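Local coordinates for PUM-HD domain-containing protein (Caenorhabditis elegans, PDB 7CGF) that binds PBE RNA through its Pumilio homology domain and probably acts by recognising the 3' untranslated regions of messenger RNAs, at residues Asp68-Asn73 with Asn84-Lys89; Glu259-Lys264 with Val301-Asp306; Arg200-Cys205 with Pro212-Ile217. The protein carries 2 engineered substitutions. All coordinates share one frame; numbering follows the deposited sequence.

Contact 1 of 3, residues Asp68-Asn73 with Asn84-Lys89; sequences DEVVSN and NYVVQK. With nucleotides of chain B.
Asn-84 OD1 accepts two hydrogen bonds, a nearly straight one from N3 of U7 of chain B (2.9 Å, 169°) and a weak one from Gln-88 NE2. This is base recognition by a Pumilio repeat, in which side chains on one helix read the RNA. On the same helix, 83-89, Gln-88 NE2 donates to chain B U7 O4 at 2.9 Å, almost straight (174°). Its extended chain carries the amide to the O4 end of the base edge that Asn-84 reads. Asn-84 ND2 adds a weak bond to chain B U7 O2, so the base is read at O2, N3 and O4. Second partners fix both amides: Asp-80 O accepts from Asn-84 ND2, and Lys-125 NZ donates to Gln-88 OE1.

Tyr-85 reaches between the two bases. A8 of chain B lies over one face of the ring, with its N6 3.3 Å above the plane and over the centre. Asn-84 OD1 lies over the opposite face. Chain B U7 meets the ring obliquely. With an alanine here, chain B A8 would probably lose the flat surface beneath it and be freer to tilt.

Behind this reading surface the helix rests on helix 67-72 through valines. Val-70 CG2 meets Val-86 CG1 at 4.0 Å, while the other branch, CG1, turns to Val-87 CG2 at 4.4 Å. Leu-37 and Ala-41 of helix 37-41 extend this buried patch. At the end of helix 67-72, Glu-69 O takes bonds from Asn-73 N, Ser-72 OG and Asn-73 ND2, the last at 2.8 Å.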
loop_
_atom_site.group_PDB
_atom_site.type_symbol
_atom_site.label_atom_id
_atom_site.label_comp_id
_atom_site.label_asym_id
_atom_site.label_seq_id
_atom_site.Cartn_x
_atom_site.Cartn_y
_atom_site.Cartn_z
ATOM N N ASP A 68 20.221 -22.893 16.835
ATOM C CA ASP A 68 19.866 -24.254 16.446
ATOM C C ASP A 68 18.454 -24.610 16.885
ATOM O O ASP A 68 17.740 -25.317 16.167
ATOM C CB ASP A 68 20.860 -25.267 17.021
ATOM C CG ASP A 68 22.108 -25.402 16.176
ATOM O OD1 ASP A 68 22.198 -24.734 15.127
ATOM O OD2 ASP A 68 23.003 -26.184 16.563
ATOM N N GLU A 69 18.038 -24.151 18.073
ATOM C CA GLU A 69 16.686 -24.449 18.533
ATOM C C GLU A 69 15.639 -23.609 17.797
ATOM O O GLU A 69 14.524 -24.094 17.572
ATOM C CB GLU A 69 16.570 -24.249 20.049
ATOM C CG GLU A 69 17.243 -25.338 20.912
ATOM C CD GLU A 69 16.484 -26.656 20.960
ATOM O OE1 GLU A 69 15.311 -26.715 20.525
ATOM O OE2 GLU A 69 17.067 -27.654 21.454
ATOM N N VAL A 70 15.966 -22.366 17.420
ATOM C CA VAL A 70 15.058 -21.601 16.556
ATOM C C VAL A 70 14.836 -22.338 15.240
ATOM O O VAL A 70 13.698 -22.489 14.771
ATOM C CB VAL A 70 15.597 -20.179 16.311
ATOM C CG1 VAL A 70 14.786 -19.479 15.214
ATOM C CG2 VAL A 70 15.560 -19.360 17.594
ATOM N N VAL A 71 15.923 -22.788 14.611
ATOM C CA VAL A 71 15.809 -23.541 13.364
ATOM C C VAL A 71 15.002 -24.818 13.570
ATOM O O VAL A 71 14.098 -25.136 12.787
ATOM C CB VAL A 71 17.203 -23.861 12.798
ATOM C CG1 VAL A 71 17.084 -24.893 11.671
ATOM C CG2 VAL A 71 17.850 -22.601 12.286
ATOM N N SER A 72 15.340 -25.595 14.607
ATOM C CA SER A 72 14.673 -26.873 14.788
ATOM C C SER A 72 13.194 -26.704 15.103
ATOM O O SER A 72 12.405 -27.596 14.783
ATOM C CB SER A 72 15.375 -27.690 15.883
ATOM O OG SER A 72 14.950 -27.292 17.167
ATOM N N ASN A 73 12.793 -25.554 15.651
ATOM C CA ASN A 73 11.401 -25.307 16.000
ATOM C C ASN A 73 10.760 -24.240 15.120
ATOM O O ASN A 73 9.726 -23.679 15.503
ATOM C CB ASN A 73 11.292 -24.900 17.470
ATOM C CG ASN A 73 11.683 -26.036 18.420
ATOM O OD1 ASN A 73 10.890 -26.953 18.673
ATOM N ND2 ASN A 73 12.910 -25.981 18.941
ATOM N N ASN A 84 6.931 -15.365 16.847
ATOM C CA ASN A 84 7.306 -14.835 15.548
ATOM C C ASN A 84 8.362 -13.744 15.691
ATOM O O ASN A 84 9.211 -13.599 14.806
ATOM C CB ASN A 84 6.060 -14.341 14.783
ATOM C CG ASN A 84 5.558 -12.983 15.256
ATOM O OD1 ASN A 84 5.972 -11.937 14.742
ATOM N ND2 ASN A 84 4.630 -12.997 16.198
ATOM N N TYR A 85 8.353 -13.004 16.805
ATOM C CA TYR A 85 9.357 -11.953 17.001
ATOM C C TYR A 85 10.747 -12.535 17.178
ATOM O O TYR A 85 11.736 -11.919 16.755
ATOM C CB TYR A 85 9.016 -11.097 18.219
ATOM C CG TYR A 85 7.678 -10.450 18.131
ATOM C CD1 TYR A 85 7.469 -9.340 17.327
ATOM C CD2 TYR A 85 6.602 -10.973 18.837
ATOM C CE1 TYR A 85 6.204 -8.749 17.249
ATOM C CE2 TYR A 85 5.370 -10.410 18.761
ATOM C CZ TYR A 85 5.163 -9.311 17.967
ATOM O OH TYR A 85 3.910 -8.766 17.924
ATOM N N VAL A 86 10.845 -13.690 17.850
ATOM C CA VAL A 86 12.139 -14.351 18.027
ATOM C C VAL A 86 12.716 -14.759 16.682
ATOM O O VAL A 86 13.902 -14.534 16.405
ATOM C CB VAL A 86 11.994 -15.557 18.971
ATOM C CG1 VAL A 86 13.302 -16.379 19.040
ATOM C CG2 VAL A 86 11.600 -15.087 20.349
ATOM N N VAL A 87 11.887 -15.340 15.809
ATOM C CA VAL A 87 12.359 -15.685 14.475
ATOM C C VAL A 87 12.807 -14.437 13.724
ATOM O O VAL A 87 13.857 -14.436 13.064
ATOM C CB VAL A 87 11.287 -16.460 13.688
ATOM C CG1 VAL A 87 11.854 -16.856 12.302
ATOM C CG2 VAL A 87 10.829 -17.699 14.492
ATOM N N GLN A 88 12.034 -13.351 13.824
ATOM C CA GLN A 88 12.379 -12.140 13.089
ATOM C C GLN A 88 13.734 -11.581 13.500
ATOM O O GLN A 88 14.405 -10.944 12.681
ATOM C CB GLN A 88 11.312 -11.082 13.295
ATOM C CG GLN A 88 10.075 -11.363 12.524
ATOM C CD GLN A 88 9.099 -10.217 12.622
ATOM O OE1 GLN A 88 9.403 -9.087 12.226
ATOM N NE2 GLN A 88 7.922 -10.490 13.183
ATOM N N LYS A 89 14.136 -11.769 14.760
ATOM C CA LYS A 89 15.427 -11.248 15.195
ATOM C C LYS A 89 16.569 -11.789 14.348
ATOM O O LYS A 89 17.582 -11.102 14.164
ATOM C CB LYS A 89 15.687 -11.597 16.665
ATOM C CG LYS A 89 14.909 -10.761 17.675
ATOM C CD LYS A 89 15.234 -9.292 17.502
ATOM C CE LYS A 89 14.761 -8.454 18.683
ATOM N NZ LYS A 89 15.004 -6.989 18.419
ATOM P P U B 7 -3.524 -5.652 13.127
ATOM O OP1 U B 7 -4.669 -5.603 14.087
ATOM O OP2 U B 7 -2.796 -4.418 12.745
ATOM O "O5'" U B 7 -2.412 -6.626 13.688
ATOM C "C5'" U B 7 -1.646 -6.250 14.808
ATOM C "C4'" U B 7 -1.049 -7.467 15.431
ATOM O "O4'" U B 7 0.042 -7.946 14.623
ATOM C "C3'" U B 7 -0.439 -7.268 16.806
ATOM O "O3'" U B 7 -1.451 -7.359 17.799
ATOM C "C2'" U B 7 0.603 -8.395 16.907
ATOM O "O2'" U B 7 0.026 -9.532 17.545
ATOM C "C1'" U B 7 0.899 -8.727 15.428
ATOM N N1 U B 7 2.299 -8.533 14.964
ATOM C C2 U B 7 3.139 -9.616 15.069
ATOM O O2 U B 7 2.771 -10.649 15.592
ATOM N N3 U B 7 4.421 -9.438 14.596
ATOM C C4 U B 7 4.911 -8.285 14.024
ATOM O O4 U B 7 6.078 -8.244 13.622
ATOM C C5 U B 7 3.970 -7.214 13.924
ATOM C C6 U B 7 2.722 -7.364 14.382
ATOM P P A B 8 -1.350 -6.506 19.149
ATOM O OP1 A B 8 -2.689 -6.475 19.802
ATOM O OP2 A B 8 -0.544 -5.289 18.826
ATOM O "O5'" A B 8 -0.404 -7.371 20.078
ATOM C "C5'" A B 8 -0.843 -8.597 20.637
ATOM C "C4'" A B 8 -0.046 -8.919 21.872
ATOM O "O4'" A B 8 1.359 -9.084 21.509
ATOM C "C3'" A B 8 -0.079 -7.838 22.955
ATOM O "O3'" A B 8 -0.031 -8.476 24.229
ATOM C "C2'" A B 8 1.236 -7.104 22.724
ATOM O "O2'" A B 8 1.714 -6.382 23.845
ATOM C "C1'" A B 8 2.147 -8.270 22.349
ATOM N N9 A B 8 3.379 -7.901 21.641
ATOM C C8 A B 8 3.519 -6.975 20.649
ATOM N N7 A B 8 4.760 -6.848 20.223
ATOM C C5 A B 8 5.474 -7.783 20.981
ATOM C C6 A B 8 6.824 -8.156 21.022
ATOM N N6 A B 8 7.787 -7.646 20.246
ATOM N N1 A B 8 7.181 -9.114 21.909
ATOM C C2 A B 8 6.257 -9.657 22.707
ATOM N N3 A B 8 4.963 -9.385 22.749
ATOM C C4 A B 8 4.627 -8.435 21.860
#

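Contact 2 of 3, residues Glu259-Lys264 with Val301-Asp306; sequences EFATHK and VQMMKD. With nucleotides of chain B.
Asp-306 and Thr-262 have the most surface buried here, and their side chains cross at about a right angle. They join two neighbouring predicted Pumilio repeats of the helical-repeat domain, 252-287 and 294-331. The meeting is of methyl against carboxylate: Thr-262 CG2 lies 3.5 Å from Asp-306 CG. Asp-306 OD2 also approaches Thr-262 CA at 3.4 Å. No direct hydrogen bond crosses between the segments.

The hydroxyl and one carboxylate oxygen have partners outside the two segments. Thr-262 OG1 sits between the backbone N and the carbonyl carbon (chi1 61°), and from there it bonds back to Phe-258 O. This turn leaves CG2 to face the aspartate. Asp-306 OD2 caps the start of the next helix, accepting from the backbone N of Tyr-308 and of Ala-309. Its other oxygen is linked to the first segment by a water. That water donates to Thr-262 O at 2.7 Å and to Asp-306 OD1 at 2.7 Å. The carboxylate is thus held from two directions, which is likely to favour its charged form.

Met-303 makes the apolar part. Its CB does not point at the other segment, but the bend at the end of the chain brings CE to Ala-261 CB at 3.7 Å. Ala-309 touches both side chains.

Just beyond Thr-262 the chain turns to the RNA. His-263 ND1 donates to Glu-259 O at 2.7 Å, with the acceptor close to the ring plane. Lys-264 is extended until its last torsion, and its NZ donates to O2' of G2 of chain B at 2.9 Å.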
loop_
_atom_site.group_PDB
_atom_site.type_symbol
_atom_site.label_atom_id
_atom_site.label_comp_id
_atom_site.label_asym_id
_atom_site.label_seq_id
_atom_site.Cartn_x
_atom_site.Cartn_y
_atom_site.Cartn_z
ATOM N N GLU A 259 -20.429 14.112 -14.524
ATOM C CA GLU A 259 -20.640 12.769 -13.995
ATOM C C GLU A 259 -19.496 12.347 -13.076
ATOM O O GLU A 259 -19.739 11.822 -11.986
ATOM C CB GLU A 259 -20.817 11.773 -15.139
ATOM C CG GLU A 259 -22.185 11.865 -15.807
ATOM C CD GLU A 259 -23.326 11.794 -14.802
ATOM O OE1 GLU A 259 -23.409 10.784 -14.067
ATOM O OE2 GLU A 259 -24.125 12.759 -14.737
ATOM N N PHE A 260 -18.246 12.601 -13.480
ATOM C CA PHE A 260 -17.119 12.217 -12.626
ATOM C C PHE A 260 -17.125 12.991 -11.318
ATOM O O PHE A 260 -16.834 12.435 -10.251
ATOM C CB PHE A 260 -15.790 12.430 -13.354
ATOM C CG PHE A 260 -15.351 11.249 -14.166
ATOM C CD1 PHE A 260 -15.836 11.059 -15.450
ATOM C CD2 PHE A 260 -14.426 10.355 -13.664
ATOM C CE1 PHE A 260 -15.439 9.975 -16.205
ATOM C CE2 PHE A 260 -14.015 9.269 -14.412
ATOM C CZ PHE A 260 -14.535 9.071 -15.686
ATOM N N ALA A 261 -17.499 14.272 -11.370
ATOM C CA ALA A 261 -17.369 15.130 -10.201
ATOM C C ALA A 261 -18.456 14.887 -9.160
ATOM O O ALA A 261 -18.242 15.175 -7.976
ATOM C CB ALA A 261 -17.399 16.601 -10.627
ATOM N N THR A 262 -19.613 14.396 -9.576
ATOM C CA THR A 262 -20.751 14.277 -8.676
ATOM C C THR A 262 -20.903 12.878 -8.106
ATOM O O THR A 262 -21.920 12.594 -7.469
ATOM C CB THR A 262 -22.039 14.713 -9.374
ATOM O OG1 THR A 262 -22.307 13.888 -10.513
ATOM C CG2 THR A 262 -21.920 16.167 -9.817
ATOM N N HIS A 263 -19.930 11.995 -8.323
ATOM C CA HIS A 263 -19.946 10.677 -7.708
ATOM C C HIS A 263 -18.852 10.601 -6.652
ATOM O O HIS A 263 -17.823 11.286 -6.745
ATOM C CB HIS A 263 -19.804 9.567 -8.758
ATOM C CG HIS A 263 -21.041 9.372 -9.583
ATOM N ND1 HIS A 263 -21.376 10.200 -10.632
ATOM C CD2 HIS A 263 -22.043 8.466 -9.484
ATOM C CE1 HIS A 263 -22.519 9.800 -11.160
ATOM N NE2 HIS A 263 -22.948 8.753 -10.477
ATOM N N LYS A 264 -19.109 9.781 -5.617
ATOM C CA LYS A 264 -18.342 9.860 -4.377
ATOM C C LYS A 264 -16.859 9.620 -4.606
ATOM O O LYS A 264 -16.015 10.415 -4.183
ATOM C CB LYS A 264 -18.877 8.841 -3.371
ATOM C CG LYS A 264 -18.168 8.858 -2.056
ATOM C CD LYS A 264 -18.760 7.744 -1.171
ATOM C CE LYS A 264 -18.014 7.555 0.158
ATOM N NZ LYS A 264 -18.147 8.676 1.131
ATOM N N VAL A 301 -21.057 25.860 -11.964
ATOM C CA VAL A 301 -22.119 26.291 -11.061
ATOM C C VAL A 301 -22.890 25.088 -10.528
ATOM O O VAL A 301 -23.100 24.956 -9.316
ATOM C CB VAL A 301 -23.047 27.286 -11.778
ATOM C CG1 VAL A 301 -24.185 27.699 -10.861
ATOM C CG2 VAL A 301 -22.244 28.492 -12.251
ATOM N N GLN A 302 -23.306 24.186 -11.424
ATOM C CA GLN A 302 -23.958 22.948 -11.007
ATOM C C GLN A 302 -23.080 22.165 -10.040
ATOM O O GLN A 302 -23.570 21.606 -9.051
ATOM C CB GLN A 302 -24.281 22.089 -12.224
ATOM C CG GLN A 302 -25.082 22.803 -13.302
ATOM C CD GLN A 302 -25.299 21.948 -14.532
ATOM O OE1 GLN A 302 -25.479 20.736 -14.437
ATOM N NE2 GLN A 302 -25.266 22.578 -15.704
ATOM N N MET A 303 -21.774 22.131 -10.306
ATOM C CA MET A 303 -20.852 21.400 -9.443
ATOM C C MET A 303 -20.825 21.978 -8.034
ATOM O O MET A 303 -20.733 21.234 -7.053
ATOM C CB MET A 303 -19.454 21.416 -10.067
ATOM C CG MET A 303 -19.328 20.491 -11.269
ATOM S SD MET A 303 -17.752 20.734 -12.129
ATOM C CE MET A 303 -16.582 20.204 -10.884
ATOM N N MET A 304 -20.905 23.300 -7.906
ATOM C CA MET A 304 -20.841 23.915 -6.587
ATOM C C MET A 304 -22.066 23.589 -5.743
ATOM O O MET A 304 -22.002 23.707 -4.515
ATOM C CB MET A 304 -20.683 25.432 -6.723
ATOM C CG MET A 304 -19.319 25.864 -7.239
ATOM S SD MET A 304 -19.210 27.632 -7.576
ATOM C CE MET A 304 -19.037 28.255 -5.907
ATOM N N LYS A 305 -23.165 23.183 -6.369
ATOM C CA LYS A 305 -24.378 22.796 -5.664
ATOM C C LYS A 305 -24.361 21.344 -5.201
ATOM O O LYS A 305 -25.317 20.913 -4.547
ATOM C CB LYS A 305 -25.600 23.021 -6.560
ATOM C CG LYS A 305 -25.860 24.483 -6.919
ATOM C CD LYS A 305 -26.869 24.602 -8.054
ATOM C CE LYS A 305 -27.158 26.063 -8.375
ATOM N NZ LYS A 305 -27.915 26.229 -9.646
ATOM N N ASP A 306 -23.310 20.584 -5.517
ATOM C CA ASP A 306 -23.310 19.140 -5.337
ATOM C C ASP A 306 -22.421 18.724 -4.171
ATOM O O ASP A 306 -21.395 19.349 -3.884
ATOM C CB ASP A 306 -22.861 18.426 -6.625
ATOM C CG ASP A 306 -22.802 16.916 -6.467
ATOM O OD1 ASP A 306 -23.849 16.244 -6.615
ATOM O OD2 ASP A 306 -21.697 16.396 -6.207
ATOM P P G B 2 -18.118 15.398 5.679
ATOM O OP1 G B 2 -18.323 14.331 6.686
ATOM O OP2 G B 2 -17.013 16.349 5.884
ATOM O "O5'" G B 2 -17.875 14.635 4.296
ATOM C "C5'" G B 2 -18.913 13.880 3.696
ATOM C "C4'" G B 2 -18.416 13.169 2.463
ATOM O "O4'" G B 2 -18.030 14.146 1.465
ATOM C "C3'" G B 2 -17.166 12.329 2.657
ATOM O "O3'" G B 2 -17.471 11.066 3.218
ATOM C "C2'" G B 2 -16.579 12.276 1.244
ATOM O "O2'" G B 2 -17.271 11.339 0.432
ATOM C "C1'" G B 2 -16.917 13.676 0.728
ATOM N N9 G B 2 -15.786 14.608 0.890
ATOM C C8 G B 2 -15.339 15.266 2.014
ATOM N N7 G B 2 -14.284 16.009 1.800
ATOM C C5 G B 2 -14.008 15.829 0.448
ATOM C C6 G B 2 -12.987 16.373 -0.374
ATOM O O6 G B 2 -12.080 17.157 -0.077
ATOM N N1 G B 2 -13.097 15.919 -1.692
ATOM C C2 G B 2 -14.066 15.068 -2.147
ATOM N N2 G B 2 -13.988 14.740 -3.447
ATOM N N3 G B 2 -15.018 14.535 -1.385
ATOM C C4 G B 2 -14.924 14.973 -0.115
ATOM P P U B 3 -16.383 10.269 4.082
ATOM O OP1 U B 3 -17.007 8.951 4.362
ATOM O OP2 U B 3 -15.853 11.100 5.177
ATOM O "O5'" U B 3 -15.156 10.137 3.073
ATOM C "C5'" U B 3 -13.944 9.519 3.465
ATOM C "C4'" U B 3 -13.703 8.318 2.597
ATOM O "O4'" U B 3 -13.520 8.738 1.225
ATOM C "C3'" U B 3 -12.463 7.499 2.900
ATOM O "O3'" U B 3 -12.695 6.616 3.981
ATOM C "C2'" U B 3 -12.218 6.767 1.583
ATOM O "O2'" U B 3 -13.040 5.614 1.509
ATOM C "C1'" U B 3 -12.732 7.776 0.548
ATOM N N1 U B 3 -11.656 8.436 -0.229
ATOM C C2 U B 3 -11.376 7.782 -1.419
ATOM O O2 U B 3 -11.978 6.770 -1.735
ATOM N N3 U B 3 -10.397 8.355 -2.188
ATOM C C4 U B 3 -9.670 9.479 -1.880
ATOM O O4 U B 3 -8.810 9.891 -2.654
ATOM C C5 U B 3 -10.016 10.102 -0.628
ATOM C C6 U B 3 -10.972 9.563 0.144
HETATM O O HOH W 1 -23.887 13.678 -5.897
#

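Contact 3 of 3, residues Arg200-Cys205 with Pro212-Ile217; sequences RCLEHC and PVIGQI
Leu-202 carries this contact by reaching across from helix 194-204 to three side chains of helix 207-219. The two segments lie within one Pumilio-family sequence repeat of the helical-repeat domain. They run broadly antiparallel. The axes of the short segments cross at -136° with an 11.1 Å separation, bridged here mainly by Leu-202.

The leucine does so with both branches. CD2 lies 3.6 Å from Ile-214 CG1, and the two side chains meet at a slant. The same methyl is 4.2 Å from Val-213 CG1. CD1 turns instead to Ile-217 CD1, at 4.4 Å. The CB of Leu-202 does not point at the other helix. CG is anti to the carbonyl carbon (chi1 -64°); CD1 continues outward toward Ile-217, while CD2, the other branch, meets Ile-214 and Val-213. All four residues are buried, and the contact is wholly apolar.

The next shell comes from neighbouring helices: His-236 and Val-237 of helix 230-240 touch Leu-202, Val-233 of that helix touches Ile-217, and Ile-185 packs on both Val-213 and Ile-217.

Further out, helix 194-204 has a polar side that meets the RNA, where Arg-200 packs on a guanine base of the bound strand. Gln-160 OE1 accepts from Arg-200 NH1 and His-236 NE2 bonds to Glu-203 OE2, which probably limits how far the pair can turn. Arg-200 NH2 closes a salt bridge to Glu-203 OE1 at 2.8 Å, with the oxygen near the guanidinium plane but the nitrogen 38° out of the carboxylate plane.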
loop_
_atom_site.group_PDB
_atom_site.type_symbol
_atom_site.label_atom_id
_atom_site.label_comp_id
_atom_site.label_asym_id
_atom_site.label_seq_id
_atom_site.Cartn_x
_atom_site.Cartn_y
_atom_site.Cartn_z
ATOM N N ARG A 200 1.223 -0.718 -5.656
ATOM C CA ARG A 200 2.652 -0.923 -5.442
ATOM C C ARG A 200 3.362 -1.215 -6.761
ATOM O O ARG A 200 4.462 -0.701 -7.015
ATOM C CB ARG A 200 2.865 -2.048 -4.422
ATOM C CG ARG A 200 4.039 -1.858 -3.465
ATOM C CD ARG A 200 3.908 -0.624 -2.573
ATOM N NE ARG A 200 2.706 -0.676 -1.744
ATOM C CZ ARG A 200 1.699 0.198 -1.802
ATOM N NH1 ARG A 200 0.638 0.054 -1.011
ATOM N NH2 ARG A 200 1.746 1.227 -2.626
ATOM N N CYS A 201 2.728 -2.008 -7.632
ATOM C CA CYS A 201 3.290 -2.250 -8.959
ATOM C C CYS A 201 3.440 -0.963 -9.755
ATOM O O CYS A 201 4.467 -0.754 -10.421
ATOM C CB CYS A 201 2.419 -3.237 -9.727
ATOM S SG CYS A 201 2.605 -4.898 -9.129
ATOM N N LEU A 202 2.430 -0.084 -9.716
ATOM C CA LEU A 202 2.524 1.176 -10.457
ATOM C C LEU A 202 3.640 2.064 -9.924
ATOM O O LEU A 202 4.246 2.826 -10.695
ATOM C CB LEU A 202 1.183 1.914 -10.400
ATOM C CG LEU A 202 0.033 1.178 -11.072
ATOM C CD1 LEU A 202 -1.284 1.897 -10.750
ATOM C CD2 LEU A 202 0.262 1.093 -12.575
ATOM N N GLU A 203 3.938 1.965 -8.627
ATOM C CA GLU A 203 4.998 2.757 -8.005
ATOM C C GLU A 203 6.391 2.244 -8.342
ATOM O O GLU A 203 7.311 3.048 -8.522
ATOM C CB GLU A 203 4.838 2.759 -6.488
ATOM C CG GLU A 203 3.704 3.608 -5.986
ATOM C CD GLU A 203 3.334 3.261 -4.563
ATOM O OE1 GLU A 203 3.928 2.308 -4.008
ATOM O OE2 GLU A 203 2.443 3.941 -4.005
ATOM N N HIS A 204 6.588 0.920 -8.399
ATOM C CA HIS A 204 7.937 0.360 -8.416
ATOM C C HIS A 204 8.317 -0.405 -9.674
ATOM O O HIS A 204 9.514 -0.612 -9.912
ATOM C CB HIS A 204 8.139 -0.584 -7.224
ATOM C CG HIS A 204 8.062 0.102 -5.904
ATOM N ND1 HIS A 204 9.138 0.760 -5.347
ATOM C CD2 HIS A 204 7.041 0.233 -5.022
ATOM C CE1 HIS A 204 8.783 1.270 -4.180
ATOM N NE2 HIS A 204 7.517 0.965 -3.958
ATOM N N CYS A 205 7.359 -0.877 -10.452
ATOM C CA CYS A 205 7.718 -1.676 -11.609
ATOM C C CYS A 205 8.182 -0.784 -12.751
ATOM O O CYS A 205 7.937 0.422 -12.765
ATOM C CB CYS A 205 6.540 -2.537 -12.041
ATOM S SG CYS A 205 6.198 -3.834 -10.863
ATOM N N PRO A 212 1.270 -2.495 -19.866
ATOM C CA PRO A 212 0.079 -3.341 -20.031
ATOM C C PRO A 212 -0.847 -3.332 -18.822
ATOM O O PRO A 212 -2.051 -3.549 -18.983
ATOM C CB PRO A 212 0.665 -4.734 -20.284
ATOM C CG PRO A 212 2.042 -4.682 -19.698
ATOM C CD PRO A 212 2.519 -3.281 -19.870
ATOM N N VAL A 213 -0.318 -3.136 -17.615
ATOM C CA VAL A 213 -1.181 -3.031 -16.436
ATOM C C VAL A 213 -2.080 -1.808 -16.564
ATOM O O VAL A 213 -3.305 -1.878 -16.387
ATOM C CB VAL A 213 -0.324 -2.975 -15.156
ATOM C CG1 VAL A 213 -1.182 -2.624 -13.933
ATOM C CG2 VAL A 213 0.395 -4.302 -14.939
ATOM N N ILE A 214 -1.477 -0.669 -16.893
ATOM C CA ILE A 214 -2.248 0.551 -17.098
ATOM C C ILE A 214 -3.230 0.370 -18.245
ATOM O O ILE A 214 -4.359 0.872 -18.203
ATOM C CB ILE A 214 -1.286 1.730 -17.318
ATOM C CG1 ILE A 214 -0.558 2.017 -15.994
ATOM C CG2 ILE A 214 -2.037 2.989 -17.823
ATOM C CD1 ILE A 214 0.680 2.915 -16.123
ATOM N N GLY A 215 -2.828 -0.368 -19.283
ATOM C CA GLY A 215 -3.732 -0.580 -20.405
ATOM C C GLY A 215 -5.000 -1.314 -20.009
ATOM O O GLY A 215 -6.089 -1.002 -20.500
ATOM N N GLN A 216 -4.879 -2.282 -19.090
ATOM C CA GLN A 216 -6.060 -2.976 -18.584
ATOM C C GLN A 216 -6.945 -2.035 -17.782
ATOM O O GLN A 216 -8.173 -2.070 -17.906
ATOM C CB GLN A 216 -5.663 -4.167 -17.696
ATOM C CG GLN A 216 -5.443 -5.523 -18.372
ATOM C CD GLN A 216 -6.270 -5.734 -19.628
ATOM O OE1 GLN A 216 -5.826 -5.372 -20.699
ATOM N NE2 GLN A 216 -7.458 -6.331 -19.506
ATOM N N ILE A 217 -6.340 -1.201 -16.934
ATOM C CA ILE A 217 -7.124 -0.237 -16.156
ATOM C C ILE A 217 -7.925 0.672 -17.082
ATOM O O ILE A 217 -9.106 0.945 -16.835
ATOM C CB ILE A 217 -6.201 0.561 -15.217
ATOM C CG1 ILE A 217 -5.573 -0.370 -14.169
ATOM C CG2 ILE A 217 -6.987 1.689 -14.536
ATOM C CD1 ILE A 217 -4.351 0.193 -13.471
#

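In the fold
All three contacts lie in the one Pumilio homology domain, an all-helical repeat protein. Along the chain the order is contact 1, contact 3, contact 2, and each closes before the next opens. Centres of contacts 1 and 3 are about 37 Å apart, and those of contacts 3 and 2 about 29 Å. The centres of contacts 1 and 2 are about 56 Å apart, less than the sum, so the path bends, as in the curved Pumilio fold. None touches another; the nearest atoms, of contacts 2 and 3, are about 10 Å apart. Each has a residue at the RNA, consistent with RNA bound along the length of the domain.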